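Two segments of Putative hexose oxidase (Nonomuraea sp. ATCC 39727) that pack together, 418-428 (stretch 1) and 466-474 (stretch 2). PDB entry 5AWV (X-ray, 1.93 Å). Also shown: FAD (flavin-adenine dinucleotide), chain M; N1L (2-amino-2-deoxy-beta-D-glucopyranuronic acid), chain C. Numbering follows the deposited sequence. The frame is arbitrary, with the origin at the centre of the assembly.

Stretch 1 418-428: PQRDAILKVNY
Stretch 2 466-474: SDGAYINYP

Stretch 1 runs as loop through Pro418–Ile423 and then enters a strand at Leu424 that continues beyond Tyr428; stretch 2 has no regular helix or strand, but a type I turn spans Tyr470–Tyr473, closed by Tyr473 N to Tyr470 O at 2.9 Å. The paired residues advance in the same chain direction: CA–CA distances are 6.6 Å for Gln419–Asp467, 8.3 Å for Lys425–Tyr470 and 8.8 Å for Asn427–Tyr473. Each direct contact uses at least one side chain; Gln419 reaches main-chain carbonyls. The contact buries 392 Å² in total.

Direct hydrogen bonding comes from Gln419 (phi/psi -87/95, chi1 m, chi2 93°). Its NE2 donates to Asp467 O at 2.9 Å and 153°, and weakly to Ala469 O (NE2–O 3.3 Å, 127°). A primary amide suits this place, having two protons for two backbone carbonyls. Between them lies Gly468 at phi/psi 73/-143; an ideal CB there would sit 3.5 Å from Gln419 NE2, and positive phi itself favours glycine.

Water mediates the acidic pair. Asp421 OD1 and Asp467 OD2 are like charges 4.2 Å apart. Water 1 lies 2.6 Å from both Asp421 OD1 and Asp467 OD2, while water 2 lies 3.0 Å from Asp421 OD1 and 2.6 Å from Asp467 OD2. Asp421 is chi1 p, Asp467 chi1 -146°.

The cation-pi contact is nearly axial: Lys425 NZ stands 3.1 Å from the centroid of the Tyr470 ring atoms, 8° off the normal. An m,t,t,t rotamer extends the lysine from the strand; Tyr470 is chi1 t, chi2 45°.

Alternation along the strand points Lys425 and Asn427 toward stretch 2, Val426 away. Asn427 (chi1 m) packs over a face of Tyr473 (chi1 m, chi2 -19°).

Two turn residues also bond FAD: Tyr470 OH donates to FAD O2 at 2.5 Å and FAD O4' donates to Asn472 OD1 at 2.8 Å. Within the turn, Asn472 ND2 donates to Tyr470 OH at 3.1 Å.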

# COMPACT_ATOMS: atom_id res chain seq x y z
N PRO A 418 1.86 -15.25 5.57
CA PRO A 418 2.49 -16.50 6.07
C PRO A 418 4.02 -16.36 6.34
O PRO A 418 4.58 -17.20 6.98
CB PRO A 418 2.24 -17.48 4.97
CG PRO A 418 2.25 -16.63 3.72
CD PRO A 418 1.63 -15.34 4.11
N GLN A 419 4.66 -15.35 5.77
CA GLN A 419 6.12 -15.22 5.84
C GLN A 419 6.51 -14.48 7.08
O GLN A 419 6.50 -13.26 7.11
CB GLN A 419 6.68 -14.50 4.59
CG GLN A 419 6.44 -15.27 3.33
CD GLN A 419 5.15 -14.89 2.59
OE1 GLN A 419 4.35 -14.08 3.06
NE2 GLN A 419 4.99 -15.40 1.39
N ARG A 420 6.82 -15.25 8.11
CA ARG A 420 7.11 -14.73 9.43
C ARG A 420 8.47 -15.18 9.92
O ARG A 420 8.78 -15.16 11.12
CB ARG A 420 5.97 -15.09 10.40
CG ARG A 420 4.67 -14.39 10.11
CD ARG A 420 4.74 -12.88 10.29
NE ARG A 420 3.41 -12.27 10.20
CZ ARG A 420 3.07 -11.07 10.66
NH1 ARG A 420 3.94 -10.30 11.25
NH2 ARG A 420 1.78 -10.65 10.52
N ASP A 421 9.35 -15.51 9.00
CA ASP A 421 10.79 -15.63 9.36
C ASP A 421 11.72 -15.14 8.28
O ASP A 421 12.89 -15.51 8.30
CB ASP A 421 11.17 -17.04 9.84
CG ASP A 421 11.38 -17.98 8.74
OD1 ASP A 421 10.86 -17.77 7.64
OD2 ASP A 421 12.12 -18.94 8.96
N ALA A 422 11.23 -14.26 7.41
CA ALA A 422 12.05 -13.67 6.37
C ALA A 422 12.95 -12.58 6.93
O ALA A 422 12.71 -12.01 8.00
CB ALA A 422 11.14 -13.11 5.26
N ILE A 423 14.04 -12.32 6.21
CA ILE A 423 15.01 -11.28 6.56
C ILE A 423 15.00 -10.13 5.52
O ILE A 423 15.39 -9.00 5.85
CB ILE A 423 16.43 -11.88 6.68
CG1 ILE A 423 16.98 -12.46 5.33
CG2 ILE A 423 16.44 -12.97 7.70
CD1 ILE A 423 18.48 -12.92 5.37
N LEU A 424 14.60 -10.42 4.28
CA LEU A 424 14.61 -9.39 3.19
C LEU A 424 13.42 -9.59 2.31
O LEU A 424 12.99 -10.75 2.07
CB LEU A 424 15.90 -9.58 2.36
CG LEU A 424 17.21 -9.26 3.07
CD1 LEU A 424 18.40 -9.94 2.36
CD2 LEU A 424 17.39 -7.76 3.11
N LYS A 425 12.96 -8.50 1.70
CA LYS A 425 12.09 -8.64 0.61
C LYS A 425 12.96 -8.28 -0.58
O LYS A 425 13.77 -7.32 -0.52
CB LYS A 425 10.86 -7.76 0.67
CG LYS A 425 9.97 -7.95 1.96
CD LYS A 425 8.50 -7.63 1.61
CE LYS A 425 7.69 -7.59 2.94
NZ LYS A 425 6.24 -7.68 2.66
N VAL A 426 12.79 -8.98 -1.65
CA VAL A 426 13.60 -8.62 -2.87
C VAL A 426 12.70 -8.25 -4.02
O VAL A 426 11.83 -9.06 -4.42
CB VAL A 426 14.70 -9.70 -3.19
CG1 VAL A 426 14.16 -11.08 -3.32
CG2 VAL A 426 15.40 -9.39 -4.55
N ASN A 427 12.96 -7.10 -4.64
CA ASN A 427 12.26 -6.66 -5.78
C ASN A 427 13.14 -6.59 -7.02
O ASN A 427 14.33 -6.24 -6.96
CB ASN A 427 11.60 -5.29 -5.55
CG ASN A 427 10.37 -5.38 -4.63
OD1 ASN A 427 9.94 -6.46 -4.28
ND2 ASN A 427 9.85 -4.26 -4.24
N TYR A 428 12.54 -6.94 -8.12
CA TYR A 428 13.12 -6.97 -9.48
C TYR A 428 12.30 -6.05 -10.33
O TYR A 428 11.14 -6.34 -10.68
CB TYR A 428 13.17 -8.43 -9.98
CG TYR A 428 13.81 -9.45 -9.02
CD1 TYR A 428 13.06 -10.08 -8.06
CD2 TYR A 428 15.18 -9.77 -9.08
CE1 TYR A 428 13.58 -11.02 -7.22
CE2 TYR A 428 15.72 -10.70 -8.22
CZ TYR A 428 14.92 -11.33 -7.29
OH TYR A 428 15.46 -12.22 -6.41
N SER A 466 14.27 -19.19 -0.21
CA SER A 466 13.12 -18.29 -0.56
C SER A 466 11.83 -18.61 0.21
O SER A 466 11.67 -19.73 0.74
CB SER A 466 12.85 -18.36 -2.04
OG SER A 466 13.87 -17.65 -2.75
N ASP A 467 10.89 -17.62 0.22
CA ASP A 467 9.62 -17.83 0.87
C ASP A 467 8.39 -17.25 0.18
O ASP A 467 7.50 -16.75 0.82
CB ASP A 467 9.69 -17.40 2.36
CG ASP A 467 8.83 -18.27 3.24
OD1 ASP A 467 8.56 -19.44 2.85
OD2 ASP A 467 8.35 -17.79 4.29
N GLY A 468 8.33 -17.45 -1.13
CA GLY A 468 7.26 -16.96 -1.95
C GLY A 468 7.28 -15.45 -2.17
O GLY A 468 8.35 -14.89 -2.25
N ALA A 469 6.09 -14.83 -2.21
CA ALA A 469 5.91 -13.47 -2.61
C ALA A 469 4.85 -12.76 -1.79
O ALA A 469 4.15 -13.40 -1.05
CB ALA A 469 5.63 -13.38 -4.11
N TYR A 470 4.88 -11.43 -1.87
CA TYR A 470 4.16 -10.52 -1.06
C TYR A 470 2.98 -9.98 -1.93
O TYR A 470 3.20 -9.39 -3.00
CB TYR A 470 5.06 -9.40 -0.66
CG TYR A 470 4.41 -8.22 0.03
CD1 TYR A 470 3.46 -8.39 1.04
CD2 TYR A 470 4.78 -6.92 -0.29
CE1 TYR A 470 2.90 -7.29 1.68
CE2 TYR A 470 4.26 -5.82 0.38
CZ TYR A 470 3.34 -5.99 1.39
OH TYR A 470 2.82 -4.86 2.01
N ILE A 471 1.75 -10.19 -1.48
CA ILE A 471 0.51 -9.83 -2.29
C ILE A 471 0.32 -8.36 -2.55
O ILE A 471 -0.30 -8.04 -3.49
CB ILE A 471 -0.79 -10.46 -1.64
CG1 ILE A 471 -1.99 -10.44 -2.58
CG2 ILE A 471 -1.16 -9.76 -0.38
CD1 ILE A 471 -1.85 -11.33 -3.81
N ASN A 472 0.97 -7.48 -1.77
CA ASN A 472 0.97 -6.04 -2.14
C ASN A 472 1.88 -5.65 -3.26
O ASN A 472 1.78 -4.50 -3.77
CB ASN A 472 1.19 -5.13 -0.91
CG ASN A 472 -0.08 -4.58 -0.32
OD1 ASN A 472 -1.10 -4.45 -0.99
ND2 ASN A 472 -0.01 -4.23 0.95
N TYR A 473 2.74 -6.60 -3.64
CA TYR A 473 3.49 -6.53 -4.91
C TYR A 473 3.02 -7.56 -5.94
O TYR A 473 3.78 -8.45 -6.39
CB TYR A 473 4.96 -6.79 -4.61
CG TYR A 473 5.67 -5.88 -3.70
CD1 TYR A 473 5.22 -4.60 -3.38
CD2 TYR A 473 6.83 -6.38 -3.03
CE1 TYR A 473 5.92 -3.80 -2.47
CE2 TYR A 473 7.57 -5.57 -2.14
CZ TYR A 473 7.14 -4.27 -1.87
OH TYR A 473 7.93 -3.48 -0.94
N PRO A 474 1.74 -7.49 -6.26
CA PRO A 474 1.19 -8.53 -7.14
C PRO A 474 1.88 -8.56 -8.53
O PRO A 474 2.21 -7.54 -9.09
CB PRO A 474 -0.24 -8.16 -7.29
CG PRO A 474 -0.22 -6.66 -7.16
CD PRO A 474 0.82 -6.37 -6.11
PA FAD M . -5.39 0.59 -5.39
O1A FAD M . -4.76 0.46 -6.76
O2A FAD M . -6.38 1.63 -5.11
O5B FAD M . -5.95 -0.80 -4.90
C5B FAD M . -5.17 -2.05 -4.96
C4B FAD M . -6.09 -3.23 -4.91
O4B FAD M . -6.87 -3.29 -3.71
C3B FAD M . -7.12 -3.33 -6.05
O3B FAD M . -7.49 -4.69 -6.39
C2B FAD M . -8.25 -2.58 -5.42
O2B FAD M . -9.44 -2.87 -6.07
C1B FAD M . -8.21 -3.02 -4.00
N9A FAD M . -8.80 -2.03 -3.12
C8A FAD M . -8.52 -0.73 -2.98
N7A FAD M . -9.24 -0.16 -1.98
C5A FAD M . -9.99 -1.12 -1.45
C6A FAD M . -11.04 -1.18 -0.41
N6A FAD M . -11.36 -0.05 0.22
N1A FAD M . -11.60 -2.40 -0.16
C2A FAD M . -11.25 -3.51 -0.87
N3A FAD M . -10.33 -3.53 -1.87
C4A FAD M . -9.74 -2.35 -2.20
N1 FAD M . 3.88 -1.57 -0.18
C2 FAD M . 4.52 -1.78 1.01
O2 FAD M . 4.07 -2.65 1.80
N3 FAD M . 5.59 -1.07 1.39
C4 FAD M . 6.04 -0.02 0.68
O4 FAD M . 7.01 0.67 1.07
C4X FAD M . 5.38 0.30 -0.60
N5 FAD M . 5.77 1.36 -1.39
C5X FAD M . 5.10 1.72 -2.53
C6 FAD M . 5.53 2.86 -3.24
C7 FAD M . 4.84 3.09 -4.46
C7M FAD M . 5.27 4.30 -5.32
C8 FAD M . 3.67 2.25 -4.93
C8M FAD M . 2.80 2.69 -6.09
C9 FAD M . 3.26 1.16 -4.13
C9A FAD M . 3.94 0.86 -2.99
N10 FAD M . 3.59 -0.24 -2.16
C10 FAD M . 4.24 -0.53 -0.97
C1' FAD M . 2.48 -1.17 -2.57
C2' FAD M . 1.18 -0.83 -1.95
O2' FAD M . 1.22 -1.34 -0.63
C3' FAD M . 0.18 -1.59 -2.74
O3' FAD M . 0.34 -1.13 -4.09
C4' FAD M . -1.25 -1.31 -2.22
O4' FAD M . -2.07 -2.40 -2.67
C5' FAD M . -1.75 -0.03 -2.84
O5' FAD M . -3.03 0.33 -2.29
P FAD M . -3.87 1.46 -2.98
O1P FAD M . -5.07 1.72 -2.21
O2P FAD M . -3.05 2.68 -3.29
O3P FAD M . -4.09 0.78 -4.41
C1 N1L C . 8.59 2.18 -5.31
C2 N1L C . 8.92 1.19 -6.54
C3 N1L C . 8.14 -0.14 -6.48
C4 N1L C . 8.44 -0.77 -5.14
C5 N1L C . 7.84 0.13 -4.02
C6 N1L C . 7.97 -0.50 -2.60
N2 N1L C . 8.68 1.79 -7.85
O3 N1L C . 8.60 -1.10 -7.55
O4 N1L C . 7.91 -2.19 -5.07
O5 N1L C . 8.58 1.42 -3.99
O6B N1L C . 9.18 -0.19 -1.92
O6A N1L C . 8.01 -1.87 -2.68
O HOH W 1 9.44 -16.25 6.05
O HOH W 2 8.49 -19.26 6.44